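PDB 5EX2: peptidyl-prolyl cis-trans isomerase from Hirschia baltica, which probably catalyses the cis-trans isomerisation of peptide bonds preceding proline and so assists protein folding, as cyclophilins do. Local coordinates for residues Gly58-Thr63 and Gly77-Thr82; Arg100-Ile105 and Lys143-Trp148; Met191-Asp196 and Ser261-Ser266. One frame throughout, in Å; residues are numbered along the deposited sequence.

Interaction 1: residues Gly58-Thr63 and Gly77-Thr82; sequences GLYSGT and GDIAAT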
loop_
_atom_site.group_PDB
_atom_site.type_symbol
_atom_site.label_atom_id
_atom_site.label_comp_id
_atom_site.label_asym_id
_atom_site.label_seq_id
_atom_site.Cartn_x
_atom_site.Cartn_y
_atom_site.Cartn_z
ATOM N N GLY A 58 9.953 12.465 12.725
ATOM C CA GLY A 58 9.702 11.779 13.975
ATOM C C GLY A 58 8.304 11.993 14.528
ATOM O O GLY A 58 7.925 11.380 15.534
ATOM N N LEU A 59 7.510 12.831 13.871
ATOM C CA LEU A 59 6.254 13.271 14.464
ATOM C C LEU A 59 5.129 12.244 14.463
ATOM O O LEU A 59 4.136 12.420 15.162
ATOM C CB LEU A 59 5.775 14.539 13.763
ATOM C CG LEU A 59 6.647 15.760 14.042
ATOM C CD1 LEU A 59 6.229 16.924 13.168
ATOM C CD2 LEU A 59 6.632 16.158 15.533
ATOM N N TYR A 60 5.256 11.169 13.700
ATOM C CA TYR A 60 4.245 10.133 13.785
ATOM C C TYR A 60 4.325 9.360 15.086
ATOM O O TYR A 60 3.377 8.673 15.479
ATOM C CB TYR A 60 4.367 9.132 12.645
ATOM C CG TYR A 60 3.655 9.483 11.365
ATOM C CD1 TYR A 60 2.416 10.117 11.361
ATOM C CD2 TYR A 60 4.219 9.153 10.145
ATOM C CE1 TYR A 60 1.764 10.414 10.155
ATOM C CE2 TYR A 60 3.586 9.439 8.951
ATOM C CZ TYR A 60 2.362 10.065 8.952
ATOM O OH TYR A 60 1.747 10.332 7.741
ATOM N N SER A 61 5.471 9.420 15.743
ATOM C CA SER A 61 5.654 8.592 16.909
ATOM C C SER A 61 4.698 9.023 17.994
ATOM O O SER A 61 4.584 10.206 18.318
ATOM C CB SER A 61 7.097 8.637 17.386
ATOM O OG SER A 61 7.900 8.036 16.389
ATOM N N GLY A 62 3.968 8.052 18.525
ATOM C CA GLY A 62 2.972 8.328 19.542
ATOM C C GLY A 62 1.595 8.710 19.044
ATOM O O GLY A 62 0.697 8.929 19.844
ATOM N N THR A 63 1.411 8.824 17.740
ATOM C CA THR A 63 0.078 9.159 17.255
ATOM C C THR A 63 -0.867 7.971 17.422
ATOM O O THR A 63 -0.487 6.811 17.295
ATOM C CB THR A 63 0.087 9.611 15.788
ATOM O OG1 THR A 63 0.716 8.625 14.972
ATOM C CG2 THR A 63 0.809 10.954 15.627
ATOM N N GLY A 77 -2.279 8.849 12.546
ATOM C CA GLY A 77 -1.454 9.903 12.013
ATOM C C GLY A 77 -1.895 11.335 12.258
ATOM O O GLY A 77 -1.402 12.239 11.589
ATOM N N ASP A 78 -2.759 11.567 13.239
ATOM C CA ASP A 78 -3.165 12.927 13.566
ATOM C C ASP A 78 -2.123 13.511 14.498
ATOM O O ASP A 78 -2.233 13.403 15.719
ATOM C CB ASP A 78 -4.552 12.941 14.198
ATOM C CG ASP A 78 -5.075 14.341 14.438
ATOM O OD1 ASP A 78 -4.376 15.326 14.092
ATOM O OD2 ASP A 78 -6.194 14.450 14.979
ATOM N N ILE A 79 -1.107 14.116 13.904
ATOM C CA ILE A 79 0.041 14.593 14.657
ATOM C C ILE A 79 -0.360 15.665 15.660
ATOM O O ILE A 79 0.083 15.635 16.815
ATOM C CB ILE A 79 1.125 15.126 13.699
ATOM C CG1 ILE A 79 1.708 13.960 12.906
ATOM C CG2 ILE A 79 2.213 15.891 14.460
ATOM C CD1 ILE A 79 2.597 14.372 11.794
ATOM N N ALA A 80 -1.217 16.598 15.259
ATOM C CA ALA A 80 -1.571 17.694 16.154
ATOM C C ALA A 80 -2.168 17.191 17.464
ATOM O O ALA A 80 -1.902 17.744 18.533
ATOM C CB ALA A 80 -2.543 18.633 15.468
ATOM N N ALA A 81 -2.940 16.115 17.390
ATOM C CA ALA A 81 -3.650 15.620 18.560
ATOM C C ALA A 81 -2.706 15.167 19.674
ATOM O O ALA A 81 -3.030 15.318 20.862
ATOM C CB ALA A 81 -4.568 14.495 18.168
ATOM N N THR A 82 -1.557 14.598 19.313
ATOM C CA THR A 82 -0.625 14.119 20.337
ATOM C C THR A 82 0.622 15.023 20.475
ATOM O O THR A 82 1.185 15.128 21.568
ATOM C CB THR A 82 -0.204 12.652 20.061
ATOM O OG1 THR A 82 0.115 12.487 18.683
ATOM C CG2 THR A 82 -1.341 11.698 20.410
HETATM O O HOH W 1 2.768 12.207 18.824
HETATM O O HOH W 2 -1.109 6.816 14.128
#
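The Tyr60 ring has Gly77 O in its plane at the edge, while Gly77 CA, 3.8 Å from Tyr60 CE1, and Ile79 CG1 approach obliquely. Ile51, Val54 and Val55 of helix 45-57 and Leu213 of strand 212-218 also touch the buried Tyr60 side chain, and its hydroxyl is hydrogen-bonded to the carbonyl of Asp169. Beside the cyclophilin barrel, the contact joins the two linked beta turns between helix 45-57 and strand 63-69 to the start of helix 79-83. A CB on Gly77 would come close to Tyr60 CE1, and the residue's positive phi likewise suits glycine. Gly62, in the type II turn, has backbone angles at which a CB would jam against the preceding carbonyl. Ile79 turns its CG1-CD1 arm and CG2 to Leu59, CD1 lying 3.7 Å from Leu59 CB. Thr63 uses its hydroxyl and its methyl separately. Its OG1 sits in the crowded position between backbone N and carbonyl carbon (chi1 54°) and donates to a lone pair of Tyr60 O, which also accepts from Thr63 N; its methyl CG2 packs against Ile79 CA and lies 3.5 Å from Thr82 OG1, the two threonine side chains crossing at about a right angle. Two waters bridge the segments: one donates to Thr63 OG1 and accepts from Gly77 N, and the other lies 2.7 Å from both Ser61 O and Thr82 OG1.

Interaction 2: residues Arg100-Ile105 and Lys143-Trp148; sequences RDPKSI and KRVESW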
loop_
_atom_site.group_PDB
_atom_site.type_symbol
_atom_site.label_atom_id
_atom_site.label_comp_id
_atom_site.label_asym_id
_atom_site.label_seq_id
_atom_site.Cartn_x
_atom_site.Cartn_y
_atom_site.Cartn_z
ATOM N N ARG A 100 -1.346 6.098 -16.680
ATOM C CA ARG A 100 -0.501 4.943 -16.907
ATOM C C ARG A 100 -0.251 4.702 -18.396
ATOM O O ARG A 100 -1.193 4.688 -19.192
ATOM C CB ARG A 100 -1.156 3.739 -16.262
ATOM C CG ARG A 100 -0.331 2.475 -16.335
ATOM C CD ARG A 100 -1.024 1.281 -15.677
ATOM N NE ARG A 100 -2.284 0.965 -16.329
ATOM C CZ ARG A 100 -2.419 0.143 -17.360
ATOM N NH1 ARG A 100 -1.367 -0.497 -17.865
ATOM N NH2 ARG A 100 -3.611 -0.033 -17.899
ATOM N N ASP A 101 1.011 4.510 -18.758
ATOM C CA ASP A 101 1.389 4.116 -20.104
ATOM C C ASP A 101 1.317 2.590 -20.198
ATOM O O ASP A 101 2.155 1.905 -19.627
ATOM C CB ASP A 101 2.800 4.613 -20.420
ATOM C CG ASP A 101 3.277 4.231 -21.810
ATOM O OD1 ASP A 101 2.565 3.499 -22.527
ATOM O OD2 ASP A 101 4.404 4.646 -22.171
ATOM N N PRO A 102 0.323 2.050 -20.914
ATOM C CA PRO A 102 0.148 0.594 -20.956
ATOM C C PRO A 102 1.269 -0.150 -21.664
ATOM O O PRO A 102 1.279 -1.377 -21.614
ATOM C CB PRO A 102 -1.146 0.410 -21.745
ATOM C CG PRO A 102 -1.765 1.722 -21.838
ATOM C CD PRO A 102 -0.695 2.732 -21.724
ATOM N N LYS A 103 2.141 0.574 -22.354
ATOM C CA LYS A 103 3.294 -0.032 -23.040
ATOM C C LYS A 103 4.481 -0.152 -22.084
ATOM O O LYS A 103 5.474 -0.821 -22.394
ATOM C CB LYS A 103 3.723 0.800 -24.246
ATOM C CG LYS A 103 2.648 1.051 -25.296
ATOM C CD LYS A 103 2.192 -0.224 -25.973
ATOM C CE LYS A 103 1.340 0.088 -27.201
ATOM N NZ LYS A 103 0.364 -0.992 -27.497
ATOM N N SER A 104 4.393 0.538 -20.952
ATOM C CA SER A 104 5.487 0.630 -20.002
ATOM C C SER A 104 5.164 -0.073 -18.693
ATOM O O SER A 104 5.879 -0.991 -18.278
ATOM C CB SER A 104 5.807 2.103 -19.761
ATOM O OG SER A 104 6.829 2.276 -18.815
ATOM N N ILE A 105 4.056 0.332 -18.073
ATOM C CA ILE A 105 3.582 -0.283 -16.839
ATOM C C ILE A 105 2.474 -1.241 -17.221
ATOM O O ILE A 105 1.344 -0.836 -17.494
ATOM C CB ILE A 105 3.106 0.764 -15.830
ATOM C CG1 ILE A 105 4.312 1.566 -15.337
ATOM C CG2 ILE A 105 2.412 0.108 -14.638
ATOM C CD1 ILE A 105 3.973 2.664 -14.335
ATOM N N LYS A 143 -1.077 9.414 -24.614
ATOM C CA LYS A 143 -0.903 7.986 -24.873
ATOM C C LYS A 143 -0.917 7.182 -23.580
ATOM O O LYS A 143 -0.263 6.154 -23.466
ATOM C CB LYS A 143 0.397 7.717 -25.653
ATOM C CG LYS A 143 0.514 8.502 -26.955
ATOM C CD LYS A 143 -0.558 8.084 -27.948
ATOM C CE LYS A 143 -0.234 8.543 -29.366
ATOM N NZ LYS A 143 -1.316 8.193 -30.333
ATOM N N ARG A 144 -1.705 7.651 -22.621
ATOM C CA ARG A 144 -1.863 6.966 -21.350
ATOM C C ARG A 144 -3.344 6.719 -21.090
ATOM O O ARG A 144 -4.221 7.147 -21.858
ATOM C CB ARG A 144 -1.205 7.770 -20.202
ATOM C CG ARG A 144 0.322 7.841 -20.364
ATOM C CD ARG A 144 1.000 8.613 -19.254
ATOM N NE ARG A 144 2.445 8.659 -19.472
ATOM C CZ ARG A 144 3.363 8.400 -18.544
ATOM N NH1 ARG A 144 3.014 8.088 -17.302
ATOM N NH2 ARG A 144 4.647 8.465 -18.863
ATOM N N VAL A 145 -3.607 5.986 -20.015
ATOM C CA VAL A 145 -4.964 5.723 -19.566
ATOM C C VAL A 145 -5.024 5.955 -18.078
ATOM O O VAL A 145 -3.997 5.921 -17.395
ATOM C CB VAL A 145 -5.439 4.292 -19.874
ATOM C CG1 VAL A 145 -5.423 4.050 -21.342
ATOM C CG2 VAL A 145 -4.605 3.237 -19.117
ATOM N N GLU A 146 -6.235 6.177 -17.580
ATOM C CA GLU A 146 -6.436 6.383 -16.163
ATOM C C GLU A 146 -6.390 5.060 -15.404
ATOM O O GLU A 146 -7.057 4.089 -15.768
ATOM C CB GLU A 146 -7.768 7.087 -15.939
ATOM C CG GLU A 146 -8.015 7.483 -14.507
ATOM C CD GLU A 146 -9.218 8.355 -14.357
ATOM O OE1 GLU A 146 -9.134 9.538 -14.739
ATOM O OE2 GLU A 146 -10.229 7.862 -13.827
ATOM N N SER A 147 -5.591 5.031 -14.342
ATOM C CA SER A 147 -5.513 3.861 -13.473
ATOM C C SER A 147 -5.474 4.301 -12.019
ATOM O O SER A 147 -5.227 5.458 -11.735
ATOM C CB SER A 147 -4.286 3.027 -13.799
ATOM O OG SER A 147 -4.279 2.654 -15.180
ATOM N N TRP A 148 -5.737 3.378 -11.110
ATOM C CA TRP A 148 -5.678 3.699 -9.689
ATOM C C TRP A 148 -5.386 2.439 -8.892
ATOM O O TRP A 148 -5.512 1.337 -9.408
ATOM C CB TRP A 148 -6.987 4.367 -9.233
ATOM C CG TRP A 148 -8.254 3.616 -9.566
ATOM C CD1 TRP A 148 -8.972 2.811 -8.719
ATOM C CD2 TRP A 148 -8.971 3.625 -10.817
ATOM N NE1 TRP A 148 -10.080 2.327 -9.367
ATOM C CE2 TRP A 148 -10.091 2.793 -10.656
ATOM C CE3 TRP A 148 -8.763 4.244 -12.056
ATOM C CZ2 TRP A 148 -11.006 2.568 -11.682
ATOM C CZ3 TRP A 148 -9.672 4.008 -13.082
ATOM C CH2 TRP A 148 -10.775 3.180 -12.883
HETATM O O HOH W 3 1.169 4.284 -24.769
HETATM O O HOH W 4 3.168 7.771 -22.481
#
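Arg100 and Val145 form an antiparallel hydrogen-bonded pair, N to O in both directions, at the edge of a five-stranded antiparallel sheet where strand 98-100 flanks strand 145-148. The bond from Arg100 N to Val145 O is 2.8 Å long and nearly straight at 170°; Val145 N returns one to Arg100 O. On the same face the two side chains run side by side. Arg100 leaves with CG anti to its backbone N, then bends at chi3 (61°), which turns its guanidinium to use several N-H groups at once. Arg100 NE donates in the guanidinium plane to Ser147 OG at 2.9 Å, and Arg100 NH1 donates to Ile105 O at 2.8 Å, also in plane, tying the loop end back to its start. NH2 completes the grip with a salt bridge to Asp134 and a hydrogen bond to Thr131, whose OG1 also bonds Ser147 OG. An alanine at Arg100 would remove the whole guanidinium and would probably loosen loop 100-105 while leaving Asp134 without this countercharge. The buried serine suits its place because one small hydroxyl can serve both Arg100 and Thr131. Val145 CG2 lies 3.6 Å from Arg100 NH2 and also meets the Pro102 ring, which follows the strand's end. Toward solvent, water takes part: Arg144 runs extended past Asp101, whose CB lies over one face of its guanidinium, and Arg144 NH1 bonds Arg99 O. Asp101 makes an Asx turn, OD1 accepting from Lys103 N from above the carboxylate plane. A water donates to that same Asp101 OD1 at 2.8 Å and to Lys143 O at 2.7 Å.

Interaction 3: residues Met191-Asp196 and Ser261-Ser266; sequences MLEGLD and SVVFVS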
loop_
_atom_site.group_PDB
_atom_site.type_symbol
_atom_site.label_atom_id
_atom_site.label_comp_id
_atom_site.label_asym_id
_atom_site.label_seq_id
_atom_site.Cartn_x
_atom_site.Cartn_y
_atom_site.Cartn_z
ATOM N N MET A 191 0.604 -2.815 2.767
ATOM C CA MET A 191 1.186 -3.551 3.896
ATOM C C MET A 191 1.703 -4.893 3.430
ATOM O O MET A 191 0.927 -5.819 3.196
ATOM C CB MET A 191 0.141 -3.739 5.002
ATOM C CG MET A 191 -0.347 -2.416 5.586
ATOM S SD MET A 191 -1.548 -2.588 6.903
ATOM C CE MET A 191 -3.081 -2.538 6.003
ATOM N N LEU A 192 3.015 -4.986 3.262
ATOM C CA LEU A 192 3.660 -6.239 2.899
ATOM C C LEU A 192 3.450 -7.299 3.963
ATOM O O LEU A 192 3.197 -8.471 3.672
ATOM C CB LEU A 192 5.152 -6.017 2.693
ATOM C CG LEU A 192 5.559 -4.980 1.657
ATOM C CD1 LEU A 192 7.059 -5.039 1.441
ATOM C CD2 LEU A 192 4.833 -5.204 0.336
ATOM N N GLU A 193 3.581 -6.862 5.210
ATOM C CA GLU A 193 3.324 -7.679 6.381
ATOM C C GLU A 193 2.627 -6.757 7.347
ATOM O O GLU A 193 2.913 -5.558 7.376
ATOM C CB GLU A 193 4.611 -8.266 6.978
ATOM C CG GLU A 193 5.083 -9.533 6.278
ATOM C CD GLU A 193 6.274 -10.206 6.961
ATOM O OE1 GLU A 193 6.608 -9.847 8.117
ATOM O OE2 GLU A 193 6.877 -11.108 6.338
ATOM N N GLY A 194 1.687 -7.300 8.101
ATOM C CA GLY A 194 0.993 -6.537 9.115
ATOM C C GLY A 194 -0.469 -6.230 8.844
ATOM O O GLY A 194 -1.091 -5.532 9.622
ATOM N N LEU A 195 -1.038 -6.740 7.757
ATOM C CA LEU A 195 -2.475 -6.612 7.584
ATOM C C LEU A 195 -3.206 -7.193 8.787
ATOM O O LEU A 195 -4.201 -6.620 9.246
ATOM C CB LEU A 195 -2.939 -7.299 6.307
ATOM C CG LEU A 195 -4.461 -7.357 6.081
ATOM C CD1 LEU A 195 -5.099 -5.997 6.141
ATOM C CD2 LEU A 195 -4.789 -8.014 4.747
ATOM N N ASP A 196 -2.726 -8.319 9.306
ATOM C CA ASP A 196 -3.353 -8.934 10.469
ATOM C C ASP A 196 -3.235 -8.010 11.689
ATOM O O ASP A 196 -4.168 -7.890 12.485
ATOM C CB ASP A 196 -2.738 -10.312 10.761
ATOM C CG ASP A 196 -1.223 -10.275 10.978
ATOM O OD1 ASP A 196 -0.552 -9.279 10.623
ATOM O OD2 ASP A 196 -0.695 -11.281 11.507
ATOM N N SER A 261 4.346 -11.768 -0.192
ATOM C CA SER A 261 5.421 -10.862 0.186
ATOM C C SER A 261 6.061 -11.365 1.467
ATOM O O SER A 261 5.405 -12.003 2.285
ATOM C CB SER A 261 4.885 -9.438 0.379
ATOM O OG SER A 261 4.156 -9.011 -0.766
ATOM N N VAL A 262 7.335 -11.087 1.632
ATOM C CA VAL A 262 8.067 -11.540 2.810
ATOM C C VAL A 262 9.043 -10.476 3.260
ATOM O O VAL A 262 9.650 -9.786 2.444
ATOM C CB VAL A 262 8.838 -12.849 2.530
ATOM C CG1 VAL A 262 7.876 -13.991 2.282
ATOM C CG2 VAL A 262 9.765 -12.676 1.333
ATOM N N VAL A 263 9.177 -10.343 4.571
ATOM C CA VAL A 263 10.109 -9.412 5.174
ATOM C C VAL A 263 11.012 -10.206 6.113
ATOM O O VAL A 263 10.531 -10.963 6.953
ATOM C CB VAL A 263 9.396 -8.294 5.948
ATOM C CG1 VAL A 263 10.421 -7.330 6.543
ATOM C CG2 VAL A 263 8.403 -7.548 5.050
ATOM N N PHE A 264 12.321 -10.065 5.928
ATOM C CA PHE A 264 13.303 -10.768 6.739
ATOM C C PHE A 264 14.070 -9.760 7.553
ATOM O O PHE A 264 14.676 -8.847 7.007
ATOM C CB PHE A 264 14.267 -11.562 5.861
ATOM C CG PHE A 264 13.600 -12.581 4.993
ATOM C CD1 PHE A 264 13.093 -13.745 5.541
ATOM C CD2 PHE A 264 13.492 -12.385 3.621
ATOM C CE1 PHE A 264 12.494 -14.702 4.736
ATOM C CE2 PHE A 264 12.893 -13.332 2.807
ATOM C CZ PHE A 264 12.391 -14.490 3.362
ATOM N N VAL A 265 14.062 -9.921 8.867
ATOM C CA VAL A 265 14.786 -8.982 9.702
ATOM C C VAL A 265 16.190 -9.496 9.903
ATOM O O VAL A 265 16.473 -10.682 9.692
ATOM C CB VAL A 265 14.108 -8.748 11.065
ATOM C CG1 VAL A 265 12.761 -8.062 10.868
ATOM C CG2 VAL A 265 13.975 -10.042 11.852
ATOM N N SER A 266 17.058 -8.579 10.305
ATOM C CA SER A 266 18.465 -8.868 10.488
ATOM C C SER A 266 18.710 -9.816 11.652
ATOM O O SER A 266 17.951 -9.823 12.620
ATOM C CB SER A 266 19.239 -7.572 10.737
ATOM O OG SER A 266 19.166 -6.705 9.623
HETATM O O HOH W 5 9.122 -10.478 9.211
#
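Glu193 OE2 accepts a hydrogen bond from Val263 N at 3.0 Å, bent to 148° at the hydrogen, with the N-H arriving from above the carboxylate plane. The other oxygen, Glu193 OE1, takes a 2.8 Å bond from a water that also donates to Val263 O, so the carboxylate serves the N-H directly and the carbonyl through water. Alongside these polar links, Val263 CB and CG2 lie against the glutamate's CD, the two side chains crossing obliquely. Glu193 reaches so far because CG is anti to the carbonyl carbon (chi1 -83°) and the chain runs extended beyond it; a long acidic residue suits the place because its carboxylate can extend to the Val263 N-H and, through water, to its carbonyl. Next to it, Leu192 brings CB to 4.3 Å from Val263 CG2 and its CD2 near Ser261 OG, while its O lies 3.8 Å from Ser261 CB. Ser261 OG itself bonds Thr259 O and Arg190, so this small residue combines close packing with a polar role. One shell out, Leu192 and Glu193 form a classic beta bulge opposite Tyr36 of strand 33-39, just after barrel strand 187-191. The chain's corner at Leu192 sends that side chain to Ala230 and Val232 of strand 229-233, the neighbour of strand 261-264 in a three-stranded antiparallel sheet. The contact thus joins the barrel to the edge of that separate sheet. With an N-H donating to OE2 and a water donating to OE1, on a partly exposed side chain, the carboxylate is probably charged, and the attachment is a polar, partly water-mediated clasp over modest apolar packing.

Overall arrangement
The three contacts stand well apart, the nearest atoms of any two at least about 13 Å from each other. Interactions 1 and 2 are partly buried and lie on opposite sides of the chain's centre, whereas interaction 3 is a surface contact. Interactions 1 and 3 both involve the barrel: the first packs the turns leading into a barrel strand against the short helix after its neighbour, the third attaches a separate three-stranded sheet. Interaction 2 belongs instead to the five-stranded sheet, near a bound magnesium ion. Chemistry follows place: apolar packing with bridging waters in interaction 1, strand pairing plus a many-bonded arginine in interaction 2, and a carboxylate-to-backbone bond with a water link beside it in interaction 3.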